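Local coordinates for cupin 2 conserved barrel domain protein (Leptotrichia buccalis, PDB 3RNS) that is of unknown function but carries a cupin domain of the conserved beta-barrel type and may, as many cupins do, bind a small ligand or metal, at residues A24-M29 with K46-T51; F42-D47 with Y93-R98; N65-I70 with A97-K102. All blocks are in the same frame, centred on the assembly; numbering follows the deposited sequence.

Overall arrangement
The three contacts lie side by side at one end of the N-terminal half of the chain, where loops carry the chain between strands of a six-stranded and a four-stranded antiparallel sheet. Contact 1 sets strand 26-33 against strand 49-52, contact 2 sets 37-44 and the loop after it against 93-97, and contact 3 joins 65-70 to 97-102. The centre of contact 2 is about 5 Å from those of contacts 1 and 3, which are themselves about 10 Å apart. Contacts 1 and 2 share Lys-46 and Asp-47; contacts 2 and 3 share Ala-97 and Arg-98. Probable hydrogen bonds tie them further: Ile-50 O lies 2.8 Å from Ile-95 N, and Leu-44 N lies 2.8 Å from Leu-101 O.

Contact 1: residues A24-M29 with K46-T51; sequences AEVVSM and KDEEIT
Glu-48 meets Ala-24 and Val-26 because its chain turns twice: chi1 of -65° sets CG beside its own backbone N, and chi2 of -62° bends CD back over the backbone of Ala-24. Its CB lies 3.7 Å from Val-26 CG2, while CG rests against the CA and carbonyl carbon of Ala-24. The carboxylate finds no donor on the facing segment; OE1 is 3.4 Å from Ala-24 O, two acceptors side by side, and OE2 is 3.5 Å from Ala-24 CA. Ala-24 CB points away overall, touching only OE2 at 3.9 Å, so it is mainly backbone that faces Glu-48. The other branch of Val-26, CG1, meets Ile-50 CG2 at 3.7 Å, the two side chains crossing at about a right angle. A water joins the loops, accepting from Ala-24 N at 2.8 Å and donating to Lys-46 O at 3.0 Å. Strands 26-33 and 49-52, outermost within this chain in the six- and four-stranded sheets, thus pack together; strand 37-44, between them in sequence, pairs with 26-33. With no direct hydrogen bond across it, this surface contact depends on apolar packing and a water bridge, and the adjacent acceptors probably repel slightly.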
loop_
_atom_site.group_PDB
_atom_site.type_symbol
_atom_site.label_atom_id
_atom_site.label_comp_id
_atom_site.label_asym_id
_atom_site.label_seq_id
_atom_site.Cartn_x
_atom_site.Cartn_y
_atom_site.Cartn_z
ATOM N N ALA A 24 -20.353 -6.979 11.769
ATOM C CA ALA A 24 -20.867 -7.824 10.685
ATOM C C ALA A 24 -20.845 -7.209 9.251
ATOM O O ALA A 24 -21.431 -7.766 8.328
ATOM C CB ALA A 24 -22.257 -8.351 11.053
ATOM N N GLU A 25 -20.131 -6.105 9.059
ATOM C CA GLU A 25 -20.012 -5.474 7.754
ATOM C C GLU A 25 -18.639 -5.742 7.140
ATOM O O GLU A 25 -17.642 -5.846 7.837
ATOM C CB GLU A 25 -20.089 -3.953 7.874
ATOM C CG GLU A 25 -21.462 -3.337 8.136
ATOM C CD GLU A 25 -21.360 -1.813 8.319
ATOM O OE1 GLU A 25 -20.221 -1.247 8.372
ATOM O OE2 GLU A 25 -22.417 -1.169 8.415
ATOM N N VAL A 26 -18.602 -5.803 5.819
ATOM C CA VAL A 26 -17.359 -5.676 5.051
ATOM C C VAL A 26 -17.551 -4.444 4.196
ATOM O O VAL A 26 -18.567 -4.310 3.464
ATOM C CB VAL A 26 -17.099 -6.905 4.151
ATOM C CG1 VAL A 26 -15.842 -6.712 3.238
ATOM C CG2 VAL A 26 -16.949 -8.217 5.024
ATOM N N VAL A 27 -16.613 -3.531 4.298
ATOM C CA VAL A 27 -16.675 -2.293 3.553
ATOM C C VAL A 27 -15.489 -2.261 2.618
ATOM O O VAL A 27 -14.367 -2.652 2.994
ATOM C CB VAL A 27 -16.692 -1.062 4.499
ATOM C CG1 VAL A 27 -16.682 0.279 3.672
ATOM C CG2 VAL A 27 -17.914 -1.139 5.456
ATOM N N SER A 28 -15.734 -1.810 1.392
ATOM C CA SER A 28 -14.666 -1.659 0.419
ATOM C C SER A 28 -14.781 -0.386 -0.388
ATOM O O SER A 28 -15.855 0.203 -0.573
ATOM C CB SER A 28 -14.580 -2.913 -0.472
ATOM O OG SER A 28 -15.570 -2.956 -1.488
HETATM N N MSE A 29 -13.652 0.003 -0.948
HETATM C CA MSE A 29 -13.534 1.245 -1.697
HETATM C C MSE A 29 -12.399 1.104 -2.710
HETATM O O MSE A 29 -11.248 0.738 -2.336
HETATM C CB MSE A 29 -13.100 2.262 -0.635
HETATM C CG MSE A 29 -12.952 3.663 -1.020
HETATM SE SE MSE A 29 -12.421 4.529 0.699
HETATM C CE MSE A 29 -12.725 6.063 -0.179
ATOM N N LYS A 46 -14.898 -8.006 12.721
ATOM C CA LYS A 46 -14.538 -9.273 13.343
ATOM C C LYS A 46 -15.390 -10.391 12.864
ATOM O O LYS A 46 -16.594 -10.272 12.808
ATOM C CB LYS A 46 -14.677 -9.172 14.850
ATOM C CG LYS A 46 -14.312 -10.454 15.567
ATOM C CD LYS A 46 -14.522 -10.310 17.087
ATOM C CE LYS A 46 -14.120 -11.573 17.821
ATOM N NZ LYS A 46 -13.478 -11.238 19.144
ATOM N N ASP A 47 -14.738 -11.475 12.517
ATOM C CA ASP A 47 -15.361 -12.713 12.085
ATOM C C ASP A 47 -15.976 -12.674 10.707
ATOM O O ASP A 47 -16.500 -13.673 10.269
ATOM C CB ASP A 47 -16.335 -13.309 13.144
ATOM C CG ASP A 47 -15.582 -13.880 14.392
ATOM O OD1 ASP A 47 -14.386 -14.280 14.297
ATOM O OD2 ASP A 47 -16.173 -13.901 15.478
ATOM N N GLU A 48 -15.895 -11.562 9.979
ATOM C CA GLU A 48 -16.365 -11.563 8.590
ATOM C C GLU A 48 -15.289 -12.120 7.692
ATOM O O GLU A 48 -14.131 -12.244 8.086
ATOM C CB GLU A 48 -16.741 -10.138 8.147
ATOM C CG GLU A 48 -17.948 -9.587 8.958
ATOM C CD GLU A 48 -19.219 -10.424 8.740
ATOM O OE1 GLU A 48 -19.659 -10.542 7.579
ATOM O OE2 GLU A 48 -19.778 -10.980 9.705
ATOM N N GLU A 49 -15.667 -12.437 6.463
ATOM C CA GLU A 49 -14.687 -12.851 5.477
ATOM C C GLU A 49 -14.941 -12.370 4.055
ATOM O O GLU A 49 -16.065 -12.070 3.676
ATOM C CB GLU A 49 -14.562 -14.365 5.482
ATOM C CG GLU A 49 -15.822 -15.106 5.197
ATOM C CD GLU A 49 -15.623 -16.616 5.342
ATOM O OE1 GLU A 49 -15.819 -17.314 4.321
ATOM O OE2 GLU A 49 -15.255 -17.099 6.455
ATOM N N ILE A 50 -13.875 -12.296 3.279
ATOM C CA ILE A 50 -13.995 -12.128 1.846
ATOM C C ILE A 50 -13.472 -13.440 1.220
ATOM O O ILE A 50 -12.516 -14.031 1.724
ATOM C CB ILE A 50 -13.279 -10.815 1.337
ATOM C CG1 ILE A 50 -11.769 -10.896 1.465
ATOM C CG2 ILE A 50 -13.708 -9.589 2.165
ATOM C CD1 ILE A 50 -11.016 -9.531 1.330
ATOM N N THR A 51 -14.142 -13.922 0.174
ATOM C CA THR A 51 -13.701 -15.119 -0.557
ATOM C C THR A 51 -13.411 -14.726 -1.987
ATOM O O THR A 51 -14.148 -13.945 -2.566
ATOM C CB THR A 51 -14.748 -16.243 -0.571
ATOM O OG1 THR A 51 -15.985 -15.726 -1.052
ATOM C CG2 THR A 51 -14.969 -16.829 0.799
HETATM O O HOH W 1 -18.543 -8.143 13.499
#

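Contact 2: residues F42-D47 with Y93-R98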
loop_
_atom_site.group_PDB
_atom_site.type_symbol
_atom_site.label_atom_id
_atom_site.label_comp_id
_atom_site.label_asym_id
_atom_site.label_seq_id
_atom_site.Cartn_x
_atom_site.Cartn_y
_atom_site.Cartn_z
ATOM N N PHE A 42 -10.114 -2.387 1.985
ATOM C CA PHE A 42 -11.096 -3.210 2.674
ATOM C C PHE A 42 -11.046 -3.008 4.162
ATOM O O PHE A 42 -9.944 -2.893 4.735
ATOM C CB PHE A 42 -10.812 -4.686 2.405
ATOM C CG PHE A 42 -11.207 -5.138 1.029
ATOM C CD1 PHE A 42 -10.376 -4.936 -0.045
ATOM C CD2 PHE A 42 -12.433 -5.730 0.816
ATOM C CE1 PHE A 42 -10.764 -5.344 -1.308
ATOM C CE2 PHE A 42 -12.824 -6.160 -0.456
ATOM C CZ PHE A 42 -11.978 -5.964 -1.506
ATOM N N SER A 43 -12.214 -2.951 4.804
ATOM C CA SER A 43 -12.312 -3.092 6.264
ATOM C C SER A 43 -13.302 -4.187 6.574
ATOM O O SER A 43 -14.456 -4.126 6.130
ATOM C CB SER A 43 -12.754 -1.773 6.903
ATOM O OG SER A 43 -12.921 -1.887 8.299
ATOM N N LEU A 44 -12.842 -5.225 7.270
ATOM C CA LEU A 44 -13.658 -6.366 7.628
ATOM C C LEU A 44 -13.913 -6.368 9.123
ATOM O O LEU A 44 -12.976 -6.297 9.901
ATOM C CB LEU A 44 -12.932 -7.672 7.302
ATOM C CG LEU A 44 -12.777 -8.139 5.877
ATOM C CD1 LEU A 44 -11.851 -7.189 5.126
ATOM C CD2 LEU A 44 -12.220 -9.589 5.881
ATOM N N ALA A 45 -15.162 -6.465 9.527
ATOM C CA ALA A 45 -15.512 -6.530 10.947
ATOM C C ALA A 45 -15.101 -7.899 11.420
ATOM O O ALA A 45 -14.969 -8.837 10.620
ATOM C CB ALA A 45 -17.041 -6.338 11.188
ATOM N N LYS A 46 -14.898 -8.006 12.721
ATOM C CA LYS A 46 -14.538 -9.273 13.343
ATOM C C LYS A 46 -15.390 -10.391 12.864
ATOM O O LYS A 46 -16.594 -10.272 12.808
ATOM C CB LYS A 46 -14.677 -9.172 14.850
ATOM C CG LYS A 46 -14.312 -10.454 15.567
ATOM C CD LYS A 46 -14.522 -10.310 17.087
ATOM C CE LYS A 46 -14.120 -11.573 17.821
ATOM N NZ LYS A 46 -13.478 -11.238 19.144
ATOM N N ASP A 47 -14.738 -11.475 12.517
ATOM C CA ASP A 47 -15.361 -12.713 12.085
ATOM C C ASP A 47 -15.976 -12.674 10.707
ATOM O O ASP A 47 -16.500 -13.673 10.269
ATOM C CB ASP A 47 -16.335 -13.309 13.144
ATOM C CG ASP A 47 -15.582 -13.880 14.392
ATOM O OD1 ASP A 47 -14.386 -14.280 14.297
ATOM O OD2 ASP A 47 -16.173 -13.901 15.478
ATOM N N TYR A 93 -8.948 -18.427 -2.569
ATOM C CA TYR A 93 -8.599 -18.077 -1.203
ATOM C C TYR A 93 -9.775 -17.442 -0.474
ATOM O O TYR A 93 -10.768 -17.049 -1.063
ATOM C CB TYR A 93 -7.348 -17.180 -1.161
ATOM C CG TYR A 93 -7.486 -15.798 -1.793
ATOM C CD1 TYR A 93 -7.266 -15.607 -3.154
ATOM C CD2 TYR A 93 -7.824 -14.685 -1.026
ATOM C CE1 TYR A 93 -7.393 -14.360 -3.732
ATOM C CE2 TYR A 93 -7.932 -13.424 -1.591
ATOM C CZ TYR A 93 -7.709 -13.269 -2.946
ATOM O OH TYR A 93 -7.840 -12.032 -3.522
ATOM N N SER A 94 -9.651 -17.396 0.837
ATOM C CA SER A 94 -10.556 -16.642 1.656
ATOM C C SER A 94 -9.693 -15.855 2.625
ATOM O O SER A 94 -8.555 -16.267 2.919
ATOM C CB SER A 94 -11.535 -17.573 2.395
ATOM O OG SER A 94 -10.831 -18.521 3.187
ATOM N N ILE A 95 -10.235 -14.733 3.103
ATOM C CA ILE A 95 -9.613 -13.908 4.169
ATOM C C ILE A 95 -10.607 -13.695 5.319
ATOM O O ILE A 95 -11.706 -13.151 5.091
ATOM C CB ILE A 95 -9.193 -12.540 3.664
ATOM C CG1 ILE A 95 -8.276 -12.679 2.429
ATOM C CG2 ILE A 95 -8.470 -11.742 4.754
ATOM C CD1 ILE A 95 -7.735 -11.327 1.897
ATOM N N GLU A 96 -10.229 -14.141 6.520
ATOM C CA GLU A 96 -11.063 -14.034 7.711
ATOM C C GLU A 96 -10.478 -13.013 8.668
ATOM O O GLU A 96 -9.288 -13.001 8.966
ATOM C CB GLU A 96 -11.202 -15.387 8.425
ATOM C CG GLU A 96 -11.856 -16.467 7.597
ATOM C CD GLU A 96 -12.155 -17.790 8.388
ATOM O OE1 GLU A 96 -12.761 -18.721 7.805
ATOM O OE2 GLU A 96 -11.787 -17.892 9.577
ATOM N N ALA A 97 -11.332 -12.142 9.152
ATOM C CA ALA A 97 -10.944 -11.166 10.156
ATOM C C ALA A 97 -11.105 -11.744 11.580
ATOM O O ALA A 97 -12.195 -12.153 11.949
ATOM C CB ALA A 97 -11.814 -9.901 9.990
ATOM N N ARG A 98 -10.032 -11.719 12.381
ATOM C CA ARG A 98 -10.069 -12.134 13.789
ATOM C C ARG A 98 -10.465 -10.980 14.695
ATOM O O ARG A 98 -10.915 -11.181 15.793
ATOM C CB ARG A 98 -8.698 -12.667 14.224
ATOM C CG ARG A 98 -8.339 -13.944 13.499
ATOM C CD ARG A 98 -9.132 -15.145 14.038
ATOM N NE ARG A 98 -9.740 -15.890 12.935
ATOM C CZ ARG A 98 -11.014 -15.861 12.588
ATOM N NH1 ARG A 98 -11.907 -15.161 13.269
ATOM N NH2 ARG A 98 -11.399 -16.569 11.545
#
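Leu-44 faces Ala-97 and Ile-95, and its atoms meet them in turn. CB touches Ala-97 CB at 3.7 Å; CG, beside the backbone N at chi1 -73°, carries the branch toward strand 93-97; CD2 then reaches Ile-95 O, also at 3.7 Å, with Ala-97 CB a little farther off. A small methyl suits position 97, since Ala-97 CB is also only 3.4 Å from Ala-45 O. This packing joins the two sheets, consistent with a cupin barrel. Beyond it the loop turns polar. Asp-47 N donates to Ala-97 O at 2.7 Å. Asp-47 OD1 comes to the edge of the Arg-98 guanidinium, in its plane, 2.8 Å from NH1, in a salt bridge whose hydrogen bond is weak, bent to 119° at the hydrogen. The carboxylate and guanidinium planes are 49° apart. Lys-46 lays its aliphatic chain by the next carbonyl, CG being 3.5 Å from Arg-98 O. Glu-96 OE2 lies near Arg-98 NH2, too close to be taken at face value, and Glu-69 is a weak partner at NE. Arg-98 may thus offset the carboxylates around it, with Asp-47 its partner across the contact, next to a buried leucine-alanine pair.

Contact 3: residues N65-I70 with A97-K102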
loop_
_atom_site.group_PDB
_atom_site.type_symbol
_atom_site.label_atom_id
_atom_site.label_comp_id
_atom_site.label_asym_id
_atom_site.label_seq_id
_atom_site.Cartn_x
_atom_site.Cartn_y
_atom_site.Cartn_z
ATOM N N ASN A 65 -4.319 -2.642 9.789
ATOM C CA ASN A 65 -5.056 -2.708 11.059
ATOM C C ASN A 65 -5.473 -4.123 11.288
ATOM O O ASN A 65 -5.983 -4.807 10.368
ATOM C CB ASN A 65 -6.355 -1.859 11.073
ATOM C CG ASN A 65 -6.819 -1.494 12.507
ATOM O OD1 ASN A 65 -6.221 -0.651 13.161
ATOM N ND2 ASN A 65 -7.922 -2.091 12.960
ATOM N N GLY A 66 -5.333 -4.531 12.542
ATOM C CA GLY A 66 -5.916 -5.769 12.998
ATOM C C GLY A 66 -5.154 -7.007 12.630
ATOM O O GLY A 66 -3.955 -6.968 12.325
ATOM N N ASN A 67 -5.879 -8.121 12.666
ATOM C CA ASN A 67 -5.315 -9.452 12.543
ATOM C C ASN A 67 -6.271 -10.290 11.781
ATOM O O ASN A 67 -7.436 -10.186 12.040
ATOM C CB ASN A 67 -5.214 -10.126 13.936
ATOM C CG ASN A 67 -4.163 -9.507 14.791
ATOM O OD1 ASN A 67 -2.966 -9.744 14.590
ATOM N ND2 ASN A 67 -4.589 -8.680 15.738
ATOM N N GLY A 68 -5.775 -11.185 10.946
ATOM C CA GLY A 68 -6.619 -12.170 10.318
ATOM C C GLY A 68 -5.902 -13.398 9.824
ATOM O O GLY A 68 -4.726 -13.593 10.111
ATOM N N GLU A 69 -6.638 -14.225 9.084
ATOM C CA GLU A 69 -6.154 -15.501 8.578
ATOM C C GLU A 69 -6.519 -15.625 7.093
ATOM O O GLU A 69 -7.642 -15.282 6.697
ATOM C CB GLU A 69 -6.760 -16.637 9.395
ATOM C CG GLU A 69 -6.507 -16.463 10.898
ATOM C CD GLU A 69 -6.844 -17.704 11.754
ATOM O OE1 GLU A 69 -7.944 -18.283 11.611
ATOM O OE2 GLU A 69 -5.997 -18.087 12.601
ATOM N N ILE A 70 -5.565 -16.078 6.282
ATOM C CA ILE A 70 -5.797 -16.272 4.866
ATOM C C ILE A 70 -5.685 -17.751 4.622
ATOM O O ILE A 70 -4.744 -18.368 5.089
ATOM C CB ILE A 70 -4.762 -15.557 3.979
ATOM C CG1 ILE A 70 -4.278 -14.231 4.602
ATOM C CG2 ILE A 70 -5.357 -15.278 2.596
ATOM C CD1 ILE A 70 -5.174 -13.032 4.334
ATOM N N ALA A 97 -11.332 -12.142 9.152
ATOM C CA ALA A 97 -10.944 -11.166 10.156
ATOM C C ALA A 97 -11.105 -11.744 11.580
ATOM O O ALA A 97 -12.195 -12.153 11.949
ATOM C CB ALA A 97 -11.814 -9.901 9.990
ATOM N N ARG A 98 -10.032 -11.719 12.381
ATOM C CA ARG A 98 -10.069 -12.134 13.789
ATOM C C ARG A 98 -10.465 -10.980 14.695
ATOM O O ARG A 98 -10.915 -11.181 15.793
ATOM C CB ARG A 98 -8.698 -12.667 14.224
ATOM C CG ARG A 98 -8.339 -13.944 13.499
ATOM C CD ARG A 98 -9.132 -15.145 14.038
ATOM N NE ARG A 98 -9.740 -15.890 12.935
ATOM C CZ ARG A 98 -11.014 -15.861 12.588
ATOM N NH1 ARG A 98 -11.907 -15.161 13.269
ATOM N NH2 ARG A 98 -11.399 -16.569 11.545
ATOM N N ASP A 99 -10.269 -9.768 14.207
ATOM C CA ASP A 99 -10.715 -8.530 14.836
ATOM C C ASP A 99 -11.023 -7.572 13.644
ATOM O O ASP A 99 -11.370 -8.053 12.550
ATOM C CB ASP A 99 -9.604 -8.002 15.737
ATOM C CG ASP A 99 -8.295 -7.859 15.003
ATOM O OD1 ASP A 99 -8.328 -7.687 13.744
ATOM O OD2 ASP A 99 -7.235 -7.925 15.678
ATOM N N ASN A 100 -10.903 -6.255 13.804
ATOM C CA ASN A 100 -11.193 -5.355 12.662
ATOM C C ASN A 100 -9.987 -5.277 11.714
ATOM O O ASN A 100 -9.047 -4.559 11.965
ATOM C CB ASN A 100 -11.569 -3.982 13.175
ATOM C CG ASN A 100 -12.013 -3.005 12.044
ATOM O OD1 ASN A 100 -12.075 -1.812 12.311
ATOM N ND2 ASN A 100 -12.336 -3.499 10.814
ATOM N N LEU A 101 -10.029 -6.072 10.653
ATOM C CA LEU A 101 -8.930 -6.240 9.725
ATOM C C LEU A 101 -9.077 -5.249 8.593
ATOM O O LEU A 101 -10.135 -5.162 7.983
ATOM C CB LEU A 101 -8.951 -7.650 9.176
ATOM C CG LEU A 101 -7.835 -7.952 8.203
ATOM C CD1 LEU A 101 -6.428 -7.842 8.890
ATOM C CD2 LEU A 101 -8.110 -9.311 7.593
ATOM N N LYS A 102 -8.028 -4.472 8.344
ATOM C CA LYS A 102 -8.064 -3.519 7.253
ATOM C C LYS A 102 -6.914 -3.803 6.308
ATOM O O LYS A 102 -5.771 -4.065 6.734
ATOM C CB LYS A 102 -8.013 -2.079 7.769
ATOM C CG LYS A 102 -9.241 -1.732 8.657
ATOM C CD LYS A 102 -9.235 -0.304 9.067
ATOM C CE LYS A 102 -10.404 0.019 10.021
ATOM N NZ LYS A 102 -10.320 1.468 10.381
#
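Asn-67 and Asp-99 grip each other twice. Asp-99 OD1 takes the backbone N-H of Asn-67 at 2.7 Å through its syn lone pair, and OD2, met on its syn side, takes the side-chain ND2 at 2.8 Å. The ND2 bond is fairly straight (163°), although the amide and carboxylate planes stand 48° apart. Aspartate suits the place by offering two oxygens to a backbone and a side-chain donor of one residue. Asn-67 O in turn accepts from Arg-98 N at 3.0 Å.

Asn-65 makes a second pair of links: its ND2 donates to Asn-100 O at 2.9 Å, and its backbone O receives Lys-102 N at the same distance. Between the two asparagines, Gly-66 passes close to the loop, its CA 3.2 Å from Asp-99 OD1, where there is no room for a side chain, with Asn-100 O and Asp-99 OD1 both close by; its positive phi also suits glycine. Leu-101 CD1 lies against Asn-65 O, at 3.4 Å. Farther along, Glu-69 OE1 faces Arg-98 NE in a long, weak ion pair, its carboxylate nearly perpendicular to the guanidinium; OE2 of Glu-69 has Lys-76 as a stronger partner.

The second shell steadies these groups: Ser-80 holds Asn-67 OD1, and Asn-100 ND2 bonds to Leu-44 O and Ser-43 OG. Gly-68 and Ala-97 form an antiparallel non-hydrogen-bonded pair where strand 67-72 runs beside 93-97, while Leu-101 packs on Cys-63 of strand 59-65 and Ile-95 of strand 93-97, linking the four-stranded sheet to the six-stranded one.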